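Local coordinates for protein catechol 2,3-dioxygenase (Pseudomonas sp. KL28, PDB 3HPY) that probably cleaves catechol with molecular oxygen at an iron site, giving 2-hydroxy-6-oxohexa-2,4-dienoate, as a homotetrameric extradiol dioxygenase, at residues C[21-26]-C[41-46]; C[28-33]-C[264-269]; C[232-237]-C[256-261]. All coordinates share one frame; numbering follows the deposited sequence.

Contact 1: residues C[21-26]-C[41-46]; sequences EGIHFY and GRVYFK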
loop_
_atom_site.group_PDB
_atom_site.type_symbol
_atom_site.label_atom_id
_atom_site.label_comp_id
_atom_site.label_asym_id
_atom_site.label_seq_id
_atom_site.Cartn_x
_atom_site.Cartn_y
_atom_site.Cartn_z
ATOM N N GLU C 21 8.216 -25.753 20.131
ATOM C CA GLU C 21 7.212 -24.940 19.490
ATOM C C GLU C 21 7.687 -23.494 19.345
ATOM O O GLU C 21 7.156 -22.740 18.530
ATOM C CB GLU C 21 5.842 -25.090 20.194
ATOM C CG GLU C 21 5.681 -24.575 21.605
ATOM C CD GLU C 21 4.339 -25.001 22.222
ATOM O OE1 GLU C 21 3.302 -24.952 21.526
ATOM O OE2 GLU C 21 4.320 -25.378 23.413
ATOM N N GLY C 22 8.721 -23.126 20.102
ATOM C CA GLY C 22 9.280 -21.792 19.987
ATOM C C GLY C 22 10.092 -21.745 18.698
ATOM O O GLY C 22 10.097 -20.739 17.988
ATOM N N ILE C 23 10.777 -22.845 18.390
ATOM C CA ILE C 23 11.584 -22.943 17.172
ATOM C C ILE C 23 10.676 -22.820 15.948
ATOM O O ILE C 23 10.915 -22.002 15.058
ATOM C CB ILE C 23 12.336 -24.301 17.097
ATOM C CG1 ILE C 23 13.388 -24.380 18.209
ATOM C CG2 ILE C 23 13.007 -24.465 15.736
ATOM C CD1 ILE C 23 14.227 -25.657 18.175
ATOM N N HIS C 24 9.637 -23.649 15.922
ATOM C CA HIS C 24 8.658 -23.665 14.839
ATOM C C HIS C 24 8.018 -22.301 14.648
ATOM O O HIS C 24 7.939 -21.789 13.529
ATOM C CB HIS C 24 7.559 -24.686 15.148
ATOM C CG HIS C 24 6.361 -24.569 14.260
ATOM N ND1 HIS C 24 6.341 -25.044 12.966
ATOM C CD2 HIS C 24 5.150 -23.992 14.469
ATOM C CE1 HIS C 24 5.171 -24.768 12.416
ATOM N NE2 HIS C 24 4.431 -24.130 13.306
ATOM N N PHE C 25 7.557 -21.716 15.749
ATOM C CA PHE C 25 6.904 -20.421 15.679
ATOM C C PHE C 25 7.785 -19.315 15.096
ATOM O O PHE C 25 7.441 -18.710 14.081
ATOM C CB PHE C 25 6.393 -20.006 17.063
ATOM C CG PHE C 25 5.802 -18.626 17.095
ATOM C CD1 PHE C 25 6.583 -17.531 17.442
ATOM C CD2 PHE C 25 4.472 -18.416 16.742
ATOM C CE1 PHE C 25 6.056 -16.248 17.437
ATOM C CE2 PHE C 25 3.932 -17.131 16.732
ATOM C CZ PHE C 25 4.723 -16.048 17.079
ATOM N N TYR C 26 8.921 -19.057 15.731
ATOM C CA TYR C 26 9.816 -18.007 15.270
ATOM C C TYR C 26 10.444 -18.255 13.909
ATOM O O TYR C 26 10.940 -17.327 13.279
ATOM C CB TYR C 26 10.916 -17.757 16.307
ATOM C CG TYR C 26 10.441 -16.952 17.495
ATOM C CD1 TYR C 26 10.071 -15.612 17.349
ATOM C CD2 TYR C 26 10.327 -17.532 18.756
ATOM C CE1 TYR C 26 9.597 -14.869 18.430
ATOM C CE2 TYR C 26 9.854 -16.796 19.851
ATOM C CZ TYR C 26 9.492 -15.466 19.676
ATOM O OH TYR C 26 9.041 -14.721 20.745
ATOM N N GLY C 41 21.770 -25.440 24.489
ATOM C CA GLY C 41 20.398 -25.651 24.071
ATOM C C GLY C 41 19.732 -24.381 23.577
ATOM O O GLY C 41 18.504 -24.311 23.479
ATOM N N ARG C 42 20.531 -23.368 23.266
ATOM C CA ARG C 42 19.976 -22.116 22.774
ATOM C C ARG C 42 20.021 -22.116 21.254
ATOM O O ARG C 42 20.999 -22.566 20.658
ATOM C CB ARG C 42 20.782 -20.938 23.306
ATOM C CG ARG C 42 21.048 -21.009 24.786
ATOM C CD ARG C 42 22.421 -20.454 25.064
ATOM N NE ARG C 42 22.394 -19.078 25.542
ATOM C CZ ARG C 42 23.479 -18.317 25.654
ATOM N NH1 ARG C 42 24.668 -18.797 25.312
ATOM N NH2 ARG C 42 23.385 -17.090 26.141
ATOM N N VAL C 43 18.959 -21.624 20.626
ATOM C CA VAL C 43 18.908 -21.567 19.169
ATOM C C VAL C 43 18.865 -20.104 18.733
ATOM O O VAL C 43 18.067 -19.314 19.246
ATOM C CB VAL C 43 17.691 -22.348 18.620
ATOM C CG1 VAL C 43 16.436 -21.871 19.276
ATOM C CG2 VAL C 43 17.602 -22.189 17.119
ATOM N N TYR C 44 19.746 -19.753 17.800
ATOM C CA TYR C 44 19.862 -18.381 17.317
ATOM C C TYR C 44 19.100 -18.110 16.021
ATOM O O TYR C 44 19.057 -18.947 15.112
ATOM C CB TYR C 44 21.339 -18.016 17.112
ATOM C CG TYR C 44 22.249 -18.238 18.313
ATOM C CD1 TYR C 44 22.502 -19.525 18.797
ATOM C CD2 TYR C 44 22.887 -17.164 18.941
ATOM C CE1 TYR C 44 23.366 -19.737 19.869
ATOM C CE2 TYR C 44 23.757 -17.367 20.020
ATOM C CZ TYR C 44 23.991 -18.655 20.476
ATOM O OH TYR C 44 24.848 -18.863 21.534
ATOM N N PHE C 45 18.523 -16.912 15.950
ATOM C CA PHE C 45 17.756 -16.464 14.793
ATOM C C PHE C 45 18.180 -15.057 14.400
ATOM O O PHE C 45 18.811 -14.348 15.184
ATOM C CB PHE C 45 16.261 -16.400 15.114
ATOM C CG PHE C 45 15.630 -17.724 15.422
ATOM C CD1 PHE C 45 15.507 -18.165 16.738
ATOM C CD2 PHE C 45 15.086 -18.498 14.402
ATOM C CE1 PHE C 45 14.841 -19.351 17.030
ATOM C CE2 PHE C 45 14.421 -19.684 14.684
ATOM C CZ PHE C 45 14.297 -20.111 16.001
ATOM N N LYS C 46 17.810 -14.662 13.185
ATOM C CA LYS C 46 18.083 -13.323 12.667
ATOM C C LYS C 46 17.033 -12.996 11.601
ATOM O O LYS C 46 16.378 -13.896 11.069
ATOM C CB LYS C 46 19.476 -13.249 12.041
ATOM C CG LYS C 46 19.596 -13.955 10.691
ATOM C CD LYS C 46 20.988 -13.769 10.123
ATOM C CE LYS C 46 21.136 -12.400 9.466
ATOM N NZ LYS C 46 20.431 -12.390 8.139
#
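Ile23 opens the contact between segments 21-26 and 41-46. Its CG1 touches Val43 CG1 at 4.1 Å, and the two branched side chains cross obliquely. Val43 brings CG1 into this position by setting it between its backbone N and carbonyl carbon (chi1 53°). The backbone of Ile23 also takes part. Its O lies 4.0 Å from Phe45 CZ, at an angle that is neither over the ring face nor at its edge. Phe25 does not reach the strand segment and packs on its neighbour: its CD1 sits 3.8 Å above the plane of the Tyr26 ring, over the ring centre. Tyr26 uses its CB rather than its ring to reach the strand. This CB lies 4.2 Å from the centroid of the Phe45 ring, close to the ring normal, so it makes a CH-pi contact over one face. The chi1 of -77° puts CG beside the backbone N, and the ring leads away from Phe45. The phenol end goes to polar partners, with OH hydrogen-bonded to Tyr56 OH and to Asp260 OD2. Ile58 of strand 56-60 also packs on Tyr26, Val43 and Phe45, which extends the apolar layer. The short helix and strand segments run nearly parallel, with their axes 10.5 Å apart at an angle of 11°. Strand 9-16, helix 19-29 and strands 33-37, 43-46 and 56-60 follow in order. This order matches one beta-alpha-beta-beta-beta unit, as in the vicinal oxygen chelate (VOC) fold, with its helix packed on the sheet.

Contact 2: residues C[28-33]-C[264-269]; sequences NVLGLV and NRFETF. With FE (Fe (III) ion), chain I; MCT (4-methylcatechol), chain J.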
loop_
_atom_site.group_PDB
_atom_site.type_symbol
_atom_site.label_atom_id
_atom_site.label_comp_id
_atom_site.label_asym_id
_atom_site.label_seq_id
_atom_site.Cartn_x
_atom_site.Cartn_y
_atom_site.Cartn_z
ATOM N N ASN C 28 8.904 -20.537 11.257
ATOM C CA ASN C 28 7.870 -20.741 10.251
ATOM C C ASN C 28 6.726 -19.734 10.299
ATOM O O ASN C 28 6.020 -19.545 9.308
ATOM C CB ASN C 28 7.326 -22.159 10.386
ATOM C CG ASN C 28 8.396 -23.202 10.176
ATOM O OD1 ASN C 28 8.322 -24.303 10.716
ATOM N ND2 ASN C 28 9.404 -22.860 9.377
ATOM N N VAL C 29 6.536 -19.098 11.447
ATOM C CA VAL C 29 5.485 -18.105 11.588
ATOM C C VAL C 29 6.044 -16.690 11.490
ATOM O O VAL C 29 5.679 -15.945 10.587
ATOM C CB VAL C 29 4.746 -18.231 12.928
ATOM C CG1 VAL C 29 3.661 -17.157 13.019
ATOM C CG2 VAL C 29 4.144 -19.621 13.060
ATOM N N LEU C 30 6.922 -16.312 12.418
ATOM C CA LEU C 30 7.495 -14.966 12.376
ATOM C C LEU C 30 8.452 -14.834 11.201
ATOM O O LEU C 30 8.756 -13.734 10.764
ATOM C CB LEU C 30 8.232 -14.632 13.678
ATOM C CG LEU C 30 8.756 -13.191 13.762
ATOM C CD1 LEU C 30 7.615 -12.211 13.537
ATOM C CD2 LEU C 30 9.404 -12.954 15.117
ATOM N N GLY C 31 8.939 -15.963 10.698
ATOM C CA GLY C 31 9.839 -15.917 9.561
ATOM C C GLY C 31 11.284 -15.538 9.828
ATOM O O GLY C 31 11.936 -14.959 8.957
ATOM N N LEU C 32 11.786 -15.832 11.024
ATOM C CA LEU C 32 13.189 -15.559 11.329
ATOM C C LEU C 32 14.017 -16.701 10.756
ATOM O O LEU C 32 13.524 -17.827 10.606
ATOM C CB LEU C 32 13.430 -15.496 12.840
ATOM C CG LEU C 32 13.234 -14.155 13.553
ATOM C CD1 LEU C 32 12.019 -13.445 13.027
ATOM C CD2 LEU C 32 13.131 -14.382 15.042
ATOM N N VAL C 33 15.275 -16.403 10.449
ATOM C CA VAL C 33 16.215 -17.371 9.900
ATOM C C VAL C 33 17.045 -17.974 11.044
ATOM O O VAL C 33 17.762 -17.255 11.731
ATOM C CB VAL C 33 17.156 -16.672 8.875
ATOM C CG1 VAL C 33 18.166 -17.657 8.313
ATOM C CG2 VAL C 33 16.319 -16.061 7.742
ATOM N N ASN C 264 5.266 -14.630 25.339
ATOM C CA ASN C 264 6.151 -13.496 25.123
ATOM C C ASN C 264 5.524 -12.635 24.027
ATOM O O ASN C 264 5.368 -13.086 22.888
ATOM C CB ASN C 264 7.524 -13.968 24.653
ATOM C CG ASN C 264 8.252 -14.787 25.695
ATOM O OD1 ASN C 264 8.779 -15.863 25.397
ATOM N ND2 ASN C 264 8.302 -14.278 26.922
ATOM N N ARG C 265 5.166 -11.403 24.366
ATOM C CA ARG C 265 4.581 -10.493 23.394
ATOM C C ARG C 265 5.661 -9.981 22.439
ATOM O O ARG C 265 6.781 -9.665 22.855
ATOM C CB ARG C 265 3.942 -9.292 24.094
ATOM C CG ARG C 265 3.325 -8.284 23.128
ATOM C CD ARG C 265 2.904 -6.977 23.801
ATOM N NE ARG C 265 1.739 -7.108 24.676
ATOM C CZ ARG C 265 1.787 -6.974 25.998
ATOM N NH1 ARG C 265 2.941 -6.710 26.594
ATOM N NH2 ARG C 265 0.682 -7.084 26.723
ATOM N N PHE C 266 5.327 -9.911 21.157
ATOM C CA PHE C 266 6.253 -9.378 20.174
ATOM C C PHE C 266 5.462 -8.371 19.345
ATOM O O PHE C 266 4.233 -8.278 19.467
ATOM C CB PHE C 266 6.826 -10.492 19.290
ATOM C CG PHE C 266 5.822 -11.133 18.375
ATOM C CD1 PHE C 266 5.647 -10.666 17.074
ATOM C CD2 PHE C 266 5.061 -12.213 18.804
ATOM C CE1 PHE C 266 4.734 -11.266 16.218
ATOM C CE2 PHE C 266 4.147 -12.816 17.952
ATOM C CZ PHE C 266 3.983 -12.343 16.658
ATOM N N GLU C 267 6.162 -7.602 18.520
ATOM C CA GLU C 267 5.499 -6.609 17.681
ATOM C C GLU C 267 6.080 -6.594 16.272
ATOM O O GLU C 267 7.285 -6.829 16.081
ATOM C CB GLU C 267 5.650 -5.222 18.312
ATOM C CG GLU C 267 5.210 -4.051 17.449
ATOM C CD GLU C 267 5.673 -2.715 18.021
ATOM O OE1 GLU C 267 6.868 -2.607 18.359
ATOM O OE2 GLU C 267 4.859 -1.776 18.127
ATOM N N THR C 268 5.209 -6.352 15.293
ATOM C CA THR C 268 5.613 -6.224 13.893
ATOM C C THR C 268 5.110 -4.842 13.507
ATOM O O THR C 268 3.897 -4.617 13.453
ATOM C CB THR C 268 4.910 -7.227 12.945
ATOM O OG1 THR C 268 3.493 -7.144 13.132
ATOM C CG2 THR C 268 5.386 -8.636 13.186
ATOM N N PHE C 269 6.014 -3.902 13.269
ATOM C CA PHE C 269 5.562 -2.570 12.879
ATOM C C PHE C 269 6.424 -1.958 11.781
ATOM O O PHE C 269 7.429 -2.539 11.367
ATOM C CB PHE C 269 5.540 -1.630 14.089
ATOM C CG PHE C 269 6.808 -0.860 14.282
ATOM C CD1 PHE C 269 7.977 -1.509 14.642
ATOM C CD2 PHE C 269 6.843 0.515 14.053
ATOM C CE1 PHE C 269 9.169 -0.801 14.770
ATOM C CE2 PHE C 269 8.031 1.230 14.179
ATOM C CZ PHE C 269 9.195 0.570 14.538
HETATM FE FE FE I . 7.255 -1.333 20.048
HETATM C C1 MCT J . 4.406 2.522 21.620
HETATM C C2 MCT J . 4.793 1.204 21.916
HETATM C C3 MCT J . 5.679 0.534 21.041
HETATM O O3 MCT J . 6.046 -0.721 21.316
HETATM C C4 MCT J . 6.183 1.176 19.877
HETATM O O4 MCT J . 7.035 0.510 19.048
HETATM C C5 MCT J . 5.790 2.511 19.581
HETATM C C6 MCT J . 4.901 3.175 20.463
HETATM C C MCT J . 3.464 3.239 22.535
#
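Leu30 turns CG anti to its backbone N, with chi1 at -175°, which places CD1 against strand 265-270. Phe266 meets it with chi1 at 68°, CG lying between the backbone N and the carbonyl carbon. The contact joins the N-terminal and C-terminal glyoxalase-type domains of an extradiol dioxygenase, next to an iron site of two histidines and one carboxylate. Leu30 CD1 lies 4.0 Å from Phe266 CE1, and the approach is oblique to the ring. The two side chains run antiparallel alongside one another. The same methyl is 4.2 Å from Thr268 CG2, so one leucine branch touches two strand residues. All three are buried. Phe219 also packs on Leu30, while Met234 of helix 224-236 lies against both Phe266 and Thr268. Just past Leu30, Gly31 leaves the helical conformation with positive phi, and the chain turns away from helix 19-29.

Strand alternation sends Glu267, between Phe266 and Thr268, to the other side, where the iron lies. Its side chain stays extended beyond CG, which carries the carboxylate to the metal. Glu267 OE1 binds the iron at 2.2 Å, and OE2 is farther from it at 3.1 Å. His154 and His216 complete the protein ligands. Two second-shell residues hold the carboxylate: Ser218 OG is hydrogen-bonded to OE1 and Thr255 OG1 to OE2. 4-Methylcatechol chelates the same ion with both of its oxygens, O3 at 1.9 Å and O4 at 2.1 Å from the iron. Glu267 OE1 is 3.2 Å from this O4.

Contact 3: residues C[232-237]-C[256-261]; sequences DIMSMN and IYAWDP. With MCT (4-methylcatechol), chain J.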
loop_
_atom_site.group_PDB
_atom_site.type_symbol
_atom_site.label_atom_id
_atom_site.label_comp_id
_atom_site.label_asym_id
_atom_site.label_seq_id
_atom_site.Cartn_x
_atom_site.Cartn_y
_atom_site.Cartn_z
ATOM N N ASP C 232 -2.841 -11.575 8.836
ATOM C CA ASP C 232 -3.425 -12.776 8.231
ATOM C C ASP C 232 -2.636 -14.001 8.652
ATOM O O ASP C 232 -3.214 -15.021 9.023
ATOM C CB ASP C 232 -3.406 -12.715 6.700
ATOM C CG ASP C 232 -4.175 -11.546 6.152
ATOM O OD1 ASP C 232 -5.205 -11.179 6.750
ATOM O OD2 ASP C 232 -3.756 -11.005 5.109
ATOM N N ILE C 233 -1.314 -13.904 8.574
ATOM C CA ILE C 233 -0.465 -15.025 8.955
ATOM C C ILE C 233 -0.695 -15.388 10.422
ATOM O O ILE C 233 -0.752 -16.568 10.774
ATOM C CB ILE C 233 1.013 -14.707 8.683
ATOM C CG1 ILE C 233 1.198 -14.452 7.180
ATOM C CG2 ILE C 233 1.896 -15.884 9.107
ATOM C CD1 ILE C 233 2.571 -13.920 6.789
ATOM N N MET C 234 -0.860 -14.387 11.275
ATOM C CA MET C 234 -1.107 -14.664 12.683
ATOM C C MET C 234 -2.381 -15.497 12.858
ATOM O O MET C 234 -2.402 -16.454 13.635
ATOM C CB MET C 234 -1.228 -13.358 13.468
ATOM C CG MET C 234 0.093 -12.635 13.640
ATOM S SD MET C 234 -0.105 -11.049 14.410
ATOM C CE MET C 234 1.576 -10.471 14.316
ATOM N N SER C 235 -3.435 -15.143 12.124
ATOM C CA SER C 235 -4.701 -15.860 12.218
ATOM C C SER C 235 -4.608 -17.280 11.678
ATOM O O SER C 235 -5.120 -18.221 12.286
ATOM C CB SER C 235 -5.802 -15.102 11.468
ATOM O OG SER C 235 -7.035 -15.797 11.565
ATOM N N MET C 236 -3.965 -17.427 10.529
ATOM C CA MET C 236 -3.803 -18.731 9.916
ATOM C C MET C 236 -3.101 -19.687 10.877
ATOM O O MET C 236 -3.337 -20.894 10.830
ATOM C CB MET C 236 -2.999 -18.605 8.614
ATOM C CG MET C 236 -3.681 -17.778 7.528
ATOM S SD MET C 236 -2.585 -17.381 6.126
ATOM C CE MET C 236 -3.024 -18.671 4.941
ATOM N N ASN C 237 -2.242 -19.159 11.746
ATOM C CA ASN C 237 -1.544 -20.005 12.703
ATOM C C ASN C 237 -2.122 -19.894 14.113
ATOM O O ASN C 237 -1.468 -20.251 15.097
ATOM C CB ASN C 237 -0.049 -19.682 12.728
ATOM C CG ASN C 237 0.625 -19.984 11.415
ATOM O OD1 ASN C 237 0.625 -19.159 10.500
ATOM N ND2 ASN C 237 1.195 -21.181 11.304
ATOM N N ILE C 256 1.090 -4.129 15.249
ATOM C CA ILE C 256 0.223 -5.197 15.716
ATOM C C ILE C 256 0.935 -5.886 16.872
ATOM O O ILE C 256 2.131 -6.182 16.777
ATOM C CB ILE C 256 -0.028 -6.269 14.642
ATOM C CG1 ILE C 256 -0.847 -5.684 13.498
ATOM C CG2 ILE C 256 -0.751 -7.462 15.279
ATOM C CD1 ILE C 256 -1.262 -6.703 12.448
ATOM N N TYR C 257 0.211 -6.131 17.958
ATOM C CA TYR C 257 0.786 -6.828 19.102
ATOM C C TYR C 257 0.211 -8.239 19.149
ATOM O O TYR C 257 -1.007 -8.427 19.109
ATOM C CB TYR C 257 0.457 -6.128 20.422
ATOM C CG TYR C 257 1.279 -4.897 20.749
ATOM C CD1 TYR C 257 2.492 -4.641 20.111
ATOM C CD2 TYR C 257 0.838 -3.993 21.715
ATOM C CE1 TYR C 257 3.247 -3.511 20.426
ATOM C CE2 TYR C 257 1.576 -2.864 22.043
ATOM C CZ TYR C 257 2.778 -2.626 21.395
ATOM O OH TYR C 257 3.486 -1.491 21.711
ATOM N N ALA C 258 1.098 -9.226 19.243
ATOM C CA ALA C 258 0.688 -10.615 19.306
ATOM C C ALA C 258 1.495 -11.314 20.378
ATOM O O ALA C 258 2.436 -10.739 20.928
ATOM C CB ALA C 258 0.911 -11.288 17.963
ATOM N N TRP C 259 1.134 -12.558 20.677
ATOM C CA TRP C 259 1.859 -13.305 21.693
ATOM C C TRP C 259 2.507 -14.531 21.118
ATOM O O TRP C 259 1.969 -15.164 20.211
ATOM C CB TRP C 259 0.919 -13.732 22.822
ATOM C CG TRP C 259 0.699 -12.667 23.809
ATOM C CD1 TRP C 259 1.611 -12.172 24.698
ATOM C CD2 TRP C 259 -0.496 -11.903 23.985
ATOM N NE1 TRP C 259 1.055 -11.142 25.418
ATOM C CE2 TRP C 259 -0.237 -10.956 24.998
ATOM C CE3 TRP C 259 -1.762 -11.928 23.383
ATOM C CZ2 TRP C 259 -1.198 -10.038 25.423
ATOM C CZ3 TRP C 259 -2.719 -11.018 23.808
ATOM C CH2 TRP C 259 -2.432 -10.084 24.819
ATOM N N ASP C 260 3.678 -14.882 21.623
ATOM C CA ASP C 260 4.263 -16.087 21.106
ATOM C C ASP C 260 3.742 -17.235 21.989
ATOM O O ASP C 260 3.164 -17.005 23.053
ATOM C CB ASP C 260 5.796 -15.948 21.005
ATOM C CG ASP C 260 6.530 -16.280 22.281
ATOM O OD1 ASP C 260 5.924 -16.253 23.376
ATOM O OD2 ASP C 260 7.748 -16.557 22.170
ATOM N N PRO C 261 3.882 -18.481 21.521
ATOM C CA PRO C 261 3.435 -19.706 22.204
ATOM C C PRO C 261 3.667 -19.799 23.716
ATOM O O PRO C 261 2.958 -20.531 24.407
ATOM C CB PRO C 261 4.160 -20.810 21.441
ATOM C CG PRO C 261 4.285 -20.237 20.063
ATOM C CD PRO C 261 4.671 -18.807 20.322
HETATM C C1 MCT J . 4.406 2.522 21.620
HETATM C C2 MCT J . 4.793 1.204 21.916
HETATM C C3 MCT J . 5.679 0.534 21.041
HETATM O O3 MCT J . 6.046 -0.721 21.316
HETATM C C4 MCT J . 6.183 1.176 19.877
HETATM O O4 MCT J . 7.035 0.510 19.048
HETATM C C5 MCT J . 5.790 2.511 19.581
HETATM C C6 MCT J . 4.901 3.175 20.463
HETATM C C MCT J . 3.464 3.239 22.535
#
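Helix 224-236 packs on strand 254-259 within the C-terminal domain, in an arrangement like the last beta-alpha-beta-beta-beta unit of the fold, and the other side of the strand faces the catechol pocket. Met234 touches both Ile256 and Ala258. Its SD lies 3.7 Å from Ile256 CG2 and 3.7 Å from Ala258 CB. The Met234 CE follows close by, 3.8 Å from Ala258 CB. The methionine chain is extended beyond CG (chi2 174°, chi3 -176°), which carries the thioether from the helix to the strand. Ile256 presents the CG2 branch. Phe266 of the neighbouring strand also packs on Ala258. Elsewhere on the helix, Asp232 forms a salt bridge with Arg247 of a second subunit, so the helix also lies at a tetramer interface.

The side chain of Tyr257 points away from the helix, and its ring reaches into the pocket. His248 NE2 is a second hydrogen-bond partner of its hydroxyl. The catechol oxygen lies at the edge of the tyrosine ring, in its plane, and Tyr257 OH donates a hydrogen bond of 2.7 Å to O3 of 4-methylcatechol.

Overall arrangement
From the N terminus, helix 19-29 comes first and serves two contacts. Contact 1 closes a short loop back onto it, from 21-26 to 41-46, within the N-terminal domain. Contact 2 starts inside that loop, at 28-33, and closes only at 264-269. The two therefore cross along the chain, and contact 2 ties the N-terminal domain to the C-terminal one. Contact 3, 232-237 with 256-261, opens after contact 1 has closed and is nested inside contact 2. Strands 254-259 and 265-270 are sheet neighbours, which joins contacts 2 and 3 beside the bound 4-methylcatechol. Phe25 reaches both Phe266 and Pro261, linking contact 1 to the other two.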